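Local coordinates for extracellular solute-binding protein family 1 (PDB 4R2F) that binds the disaccharide laminaribiose and probably delivers it, as an extracellular solute-binding protein, to a sugar uptake transporter, at residues A116-V119 with I120-K124; V238-L241 with L242-V245. All coordinates share one frame; numbering follows the deposited sequence.

Contact 1: residues A116-V119 with I120-K124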
ATOM      1  N   ALA A 116     -16.026  -9.274 -12.406  1.00 30.55           N
ATOM      2  CA  ALA A 116     -15.337 -10.527 -12.144  1.00 31.22           C
ATOM      3  C   ALA A 116     -16.221 -11.670 -11.661  1.00 35.02           C
ATOM      4  O   ALA A 116     -15.705 -12.671 -11.146  1.00 30.63           O
ATOM      5  CB  ALA A 116     -14.220 -10.272 -11.136  1.00 29.52           C
ATOM      6  N   ASP A 117     -17.530 -11.562 -11.870  1.00 33.19           N
ATOM      7  CA  ASP A 117     -18.476 -12.555 -11.359  1.00 33.11           C
ATOM      8  C   ASP A 117     -18.177 -13.957 -11.878  1.00 37.12           C
ATOM      9  O   ASP A 117     -18.258 -14.911 -11.124  1.00 34.58           O
ATOM     10  CB  ASP A 117     -19.918 -12.179 -11.713  1.00 35.24           C
ATOM     11  CG  ASP A 117     -20.345 -10.876 -11.071  1.00 51.67           C
ATOM     12  OD1 ASP A 117     -19.486 -10.007 -10.846  1.00 40.14           O
ATOM     13  OD2 ASP A 117     -21.532 -10.714 -10.782  1.00 53.14           O
ATOM     14  N   LYS A 118     -17.846 -14.080 -13.159  1.00 35.16           N
ATOM     15  CA  LYS A 118     -17.552 -15.389 -13.744  1.00 43.38           C
ATOM     16  C   LYS A 118     -16.258 -15.977 -13.185  1.00 36.71           C
ATOM     17  O   LYS A 118     -16.144 -17.188 -13.039  1.00 33.94           O
ATOM     18  CB  LYS A 118     -17.499 -15.311 -15.285  1.00 46.66           C
ATOM     19  CG  LYS A 118     -18.851 -15.154 -15.987  1.00 79.41           C
ATOM     20  CD  LYS A 118     -19.587 -16.473 -16.243  1.00109.61           C
ATOM     21  CE  LYS A 118     -18.830 -17.435 -17.159  1.00102.79           C
ATOM     22  NZ  LYS A 118     -18.063 -18.491 -16.424  1.00 87.12           N
ATOM     23  N   VAL A 119     -15.269 -15.129 -12.907  1.00 29.28           N
ATOM     24  CA  VAL A 119     -14.037 -15.581 -12.237  1.00 29.52           C
ATOM     25  C   VAL A 119     -14.369 -16.136 -10.869  1.00 31.88           C
ATOM     26  O   VAL A 119     -13.930 -17.224 -10.515  1.00 34.46           O
ATOM     27  CB  VAL A 119     -13.002 -14.428 -12.102  1.00 28.46           C
ATOM     28  CG1 VAL A 119     -11.869 -14.806 -11.148  1.00 33.32           C
ATOM     29  CG2 VAL A 119     -12.466 -14.059 -13.484  1.00 34.66           C
ATOM     30  N   ILE A 120     -15.185 -15.404 -10.117  1.00 34.21           N
ATOM     31  CA  ILE A 120     -15.617 -15.856  -8.807  1.00 28.33           C
ATOM     32  C   ILE A 120     -16.292 -17.241  -8.889  1.00 36.30           C
ATOM     33  O   ILE A 120     -16.010 -18.103  -8.073  1.00 33.74           O
ATOM     34  CB  ILE A 120     -16.594 -14.868  -8.153  1.00 34.56           C
ATOM     35  CG1 ILE A 120     -15.921 -13.516  -7.836  1.00 41.79           C
ATOM     36  CG2 ILE A 120     -17.179 -15.464  -6.876  1.00 34.18           C
ATOM     37  CD1 ILE A 120     -14.772 -13.581  -6.877  1.00 44.41           C
ATOM     38  N   GLU A 121     -17.188 -17.427  -9.853  1.00 28.66           N
ATOM     39  CA  GLU A 121     -17.831 -18.738 -10.097  1.00 33.49           C
ATOM     40  C   GLU A 121     -16.807 -19.821 -10.366  1.00 32.43           C
ATOM     41  O   GLU A 121     -16.908 -20.903  -9.807  1.00 39.86           O
ATOM     42  CB  GLU A 121     -18.758 -18.713 -11.318  1.00 42.94           C
ATOM     43  CG  GLU A 121     -20.049 -17.919 -11.201  1.00 57.21           C
ATOM     44  CD  GLU A 121     -20.739 -17.744 -12.562  1.00200.00           C
ATOM     45  OE1 GLU A 121     -20.728 -18.700 -13.375  1.00 56.99           O
ATOM     46  OE2 GLU A 121     -21.294 -16.650 -12.835  1.00 69.46           O
ATOM     47  N   LYS A 122     -15.840 -19.544 -11.247  1.00 30.53           N
ATOM     48  CA  LYS A 122     -14.816 -20.506 -11.556  1.00 31.78           C
ATOM     49  C   LYS A 122     -13.984 -20.845 -10.316  1.00 37.65           C
ATOM     50  O   LYS A 122     -13.590 -21.993 -10.136  1.00 32.50           O
ATOM     51  CB  LYS A 122     -13.921 -20.051 -12.714  1.00 30.39           C
ATOM     52  CG  LYS A 122     -14.617 -19.963 -14.075  1.00 38.81           C
ATOM     53  CD  LYS A 122     -13.705 -19.241 -15.079  1.00 41.11           C
ATOM     54  CE  LYS A 122     -14.112 -19.469 -16.517  1.00 83.77           C
ATOM     55  NZ  LYS A 122     -13.781 -20.857 -16.921  1.00 70.23           N
ATOM     56  N   LEU A 123     -13.726 -19.867  -9.454  1.00 29.29           N
ATOM     57  CA  LEU A 123     -12.964 -20.126  -8.232  1.00 34.25           C
ATOM     58  C   LEU A 123     -13.781 -20.965  -7.236  1.00 35.21           C
ATOM     59  O   LEU A 123     -13.232 -21.780  -6.506  1.00 31.68           O
ATOM     60  CB  LEU A 123     -12.540 -18.823  -7.564  1.00 42.57           C
ATOM     61  CG  LEU A 123     -11.592 -17.949  -8.370  1.00 32.68           C
ATOM     62  CD1 LEU A 123     -11.409 -16.604  -7.668  1.00 36.71           C
ATOM     63  CD2 LEU A 123     -10.264 -18.642  -8.630  1.00 35.81           C
ATOM     64  N   LYS A 124     -15.093 -20.753  -7.205  1.00 29.42           N
ATOM     65  CA  LYS A 124     -15.957 -21.584  -6.385  1.00 32.74           C
ATOM     66  C   LYS A 124     -15.928 -23.029  -6.856  1.00 45.13           C
ATOM     67  O   LYS A 124     -15.897 -23.929  -6.041  1.00 40.23           O
ATOM     68  CB  LYS A 124     -17.385 -21.047  -6.373  1.00 39.64           C
ATOM     69  CG  LYS A 124     -17.521 -19.812  -5.498  1.00 33.72           C
ATOM     70  CD  LYS A 124     -18.919 -19.256  -5.508  1.00 38.87           C
ATOM     71  CE  LYS A 124     -18.973 -18.002  -4.666  1.00 43.16           C
ATOM     72  NZ  LYS A 124     -20.341 -17.453  -4.644  1.00 53.90           N
TER
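Glu121 packs its side chain along the first turn of helix 117-126, beside Lys118. Its CB rests 3.5 Å from the backbone O of Lys118, and CG, set beside its own backbone N (chi1 -70°), lies just as near the O of Asp117. From there the chain runs extended, bringing both OE1 and OE2 to 3.8 Å from Lys118 CD. Lys118 bends at chi2, chi3 and chi4 and passes obliquely across the carboxylate; its NZ stops 4.1 Å from Glu121 OE1, opposite charges that attract without touching. Ala116, small and buried against Val149 and Met315, occupies the N-cap position of this amphipathic helix, and its O accepts the N-H of Ile120 at 3.0 Å, the first of four i to i+4 bonds. On the buried side, Val119 and Leu123 point the same way, CG1 of Val119 lying 3.9 Å from CD1 of Leu123; these branched apolar residues suit a face laid against helix 322-335, where they meet Val329 and Leu333. Lys122 begins over the O of Lys118, CG 3.3 Å from it, and sends its amine to a salt bridge with Glu327. Asp117 is tied to strand 145-161, OD1 accepting the backbone N-H of Tyr146.

Contact 2: residues V238-L241 with L242-V245; sequences VEFL and LELV
Phe240 and Leu244, one helical turn apart, form the apolar centre. The leucine reaches over one face of the ring, its CG 4.0 Å above the plane and displaced toward the rim. Its two methyls divide the contact: CD1 lies 3.9 Å from Phe240 CE2, and CD2 is equally near CZ. With CG anti to the backbone N (chi1 180°), the phenylalanine swings its ring along the helix toward this leucine; the ring also stacks with Trp176 and touches Met212 of helix 204-215. Replacing Phe240 by alanine would probably leave Leu244 and Trp176 without the ring they pack on and open a gap beside Met212. Farther round the helix, Val238 and Leu242 lie side by side, CG1 to CD1 4.1 Å, both touching Ala414 of helix 414-428. At the polar edge, the extended Glu243 carries OE2 to 4.1 Å from Phe240 CD1, its carboxylate plane turned 84° from the ring. Glu239, suited to an exposed position, contributes its backbone O, which receives the N-H of Glu243 at 3.0 Å in a bent bond (146°). Apolar flanks facing neighbouring helices, with Glu239 and Glu243 a turn apart along the polar edge, make helix 232-246 an amphipathic helix of the solute-binding fold.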
ATOM      1  N   VAL A 238      -0.923  16.047  11.974  1.00 30.05           N
ATOM      2  CA  VAL A 238      -0.077  16.836  11.110  1.00 41.59           C
ATOM      3  C   VAL A 238       0.889  17.704  11.906  1.00 39.65           C
ATOM      4  O   VAL A 238       2.042  17.846  11.502  1.00 36.13           O
ATOM      5  CB  VAL A 238      -0.892  17.686  10.126  1.00 38.84           C
ATOM      6  CG1 VAL A 238       0.019  18.606   9.314  1.00 32.77           C
ATOM      7  CG2 VAL A 238      -1.646  16.780   9.170  1.00 33.46           C
ATOM      8  N   GLU A 239       0.436  18.259  13.030  1.00 40.31           N
ATOM      9  CA  GLU A 239       1.324  18.993  13.936  1.00 46.28           C
ATOM     10  C   GLU A 239       2.465  18.112  14.447  1.00 40.97           C
ATOM     11  O   GLU A 239       3.578  18.574  14.623  1.00 38.30           O
ATOM     12  CB  GLU A 239       0.553  19.577  15.137  1.00 40.05           C
ATOM     13  CG  GLU A 239      -0.311  20.784  14.787  1.00 46.10           C
ATOM     14  CD  GLU A 239      -1.148  21.315  15.954  1.00 74.65           C
ATOM     15  OE1 GLU A 239      -1.369  20.598  16.960  1.00 60.00           O
ATOM     16  OE2 GLU A 239      -1.604  22.473  15.861  1.00 55.25           O
ATOM     17  N   PHE A 240       2.189  16.839  14.691  1.00 35.63           N
ATOM     18  CA  PHE A 240       3.222  15.956  15.183  1.00 39.86           C
ATOM     19  C   PHE A 240       4.276  15.677  14.100  1.00 27.80           C
ATOM     20  O   PHE A 240       5.474  15.718  14.371  1.00 35.52           O
ATOM     21  CB  PHE A 240       2.619  14.675  15.722  1.00 35.51           C
ATOM     22  CG  PHE A 240       3.634  13.726  16.241  1.00 32.66           C
ATOM     23  CD1 PHE A 240       4.362  14.027  17.392  1.00 37.57           C
ATOM     24  CD2 PHE A 240       3.886  12.534  15.578  1.00 39.09           C
ATOM     25  CE1 PHE A 240       5.322  13.157  17.873  1.00 45.17           C
ATOM     26  CE2 PHE A 240       4.838  11.649  16.072  1.00 41.25           C
ATOM     27  CZ  PHE A 240       5.562  11.966  17.207  1.00 35.03           C
ATOM     28  N   LEU A 241       3.816  15.425  12.887  1.00 33.61           N
ATOM     29  CA  LEU A 241       4.714  15.243  11.757  1.00 34.26           C
ATOM     30  C   LEU A 241       5.587  16.481  11.537  1.00 40.22           C
ATOM     31  O   LEU A 241       6.795  16.372  11.370  1.00 35.03           O
ATOM     32  CB  LEU A 241       3.918  14.901  10.506  1.00 29.59           C
ATOM     33  CG  LEU A 241       3.351  13.471  10.556  1.00 38.30           C
ATOM     34  CD1 LEU A 241       2.191  13.259   9.603  1.00 36.13           C
ATOM     35  CD2 LEU A 241       4.448  12.454  10.303  1.00 39.22           C
ATOM     36  N   LEU A 242       4.981  17.657  11.564  1.00 35.16           N
ATOM     37  CA  LEU A 242       5.753  18.907  11.469  1.00 30.43           C
ATOM     38  C   LEU A 242       6.805  19.049  12.559  1.00 30.23           C
ATOM     39  O   LEU A 242       7.897  19.552  12.301  1.00 37.11           O
ATOM     40  CB  LEU A 242       4.826  20.105  11.504  1.00 30.40           C
ATOM     41  CG  LEU A 242       3.947  20.261  10.276  1.00 31.84           C
ATOM     42  CD1 LEU A 242       2.850  21.304  10.547  1.00 43.29           C
ATOM     43  CD2 LEU A 242       4.791  20.651   9.072  1.00 38.14           C
ATOM     44  N   GLU A 243       6.496  18.566  13.760  1.00 30.82           N
ATOM     45  CA  GLU A 243       7.442  18.567  14.837  1.00 37.74           C
ATOM     46  C   GLU A 243       8.568  17.563  14.574  1.00 43.30           C
ATOM     47  O   GLU A 243       9.710  17.834  14.887  1.00 34.75           O
ATOM     48  CB  GLU A 243       6.734  18.225  16.137  1.00 39.48           C
ATOM     49  CG  GLU A 243       7.452  18.700  17.378  1.00 47.96           C
ATOM     50  CD  GLU A 243       6.697  18.328  18.641  1.00111.60           C
ATOM     51  OE1 GLU A 243       7.226  18.571  19.743  1.00 64.99           O
ATOM     52  OE2 GLU A 243       5.577  17.779  18.539  1.00 68.17           O
ATOM     53  N   LEU A 244       8.251  16.386  14.046  1.00 29.51           N
ATOM     54  CA  LEU A 244       9.309  15.464  13.636  1.00 36.56           C
ATOM     55  C   LEU A 244      10.226  16.092  12.564  1.00 32.72           C
ATOM     56  O   LEU A 244      11.459  15.932  12.622  1.00 31.96           O
ATOM     57  CB  LEU A 244       8.738  14.163  13.122  1.00 35.16           C
ATOM     58  CG  LEU A 244       7.983  13.290  14.107  1.00 40.16           C
ATOM     59  CD1 LEU A 244       7.589  12.014  13.394  1.00 39.89           C
ATOM     60  CD2 LEU A 244       8.813  12.991  15.337  1.00 41.02           C
ATOM     61  N   VAL A 245       9.628  16.839  11.627  1.00 28.60           N
ATOM     62  CA  VAL A 245      10.380  17.554  10.583  1.00 32.51           C
ATOM     63  C   VAL A 245      11.270  18.664  11.151  1.00 40.14           C
ATOM     64  O   VAL A 245      12.457  18.751  10.795  1.00 35.48           O
ATOM     65  CB  VAL A 245       9.470  18.124   9.471  1.00 32.15           C
ATOM     66  CG1 VAL A 245      10.266  18.997   8.496  1.00 33.13           C
ATOM     67  CG2 VAL A 245       8.788  16.994   8.686  1.00 31.09           C
TER

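Overall arrangement
From the N terminus, the chain first reaches contact 1, at the start of helix 117-126, and only about 110 residues later contact 2, in helix 232-246. Each lies within a single helix and closes no loop; the two follow in series, neither nesting nor crossing. Their centres are about 46 Å apart, on opposite sides of the chain's centre, and their nearest atoms about 35 Å. Residues 116-124 join their helix to strands 145-161 and 306-316 and to helix 322-335. Residues 238-245 instead sit among helices 176-188, 204-215 and 414-428. Thus one belongs to a helix laid on the sheet and the other to a largely helical neighbourhood, in a fold that holds the disaccharide.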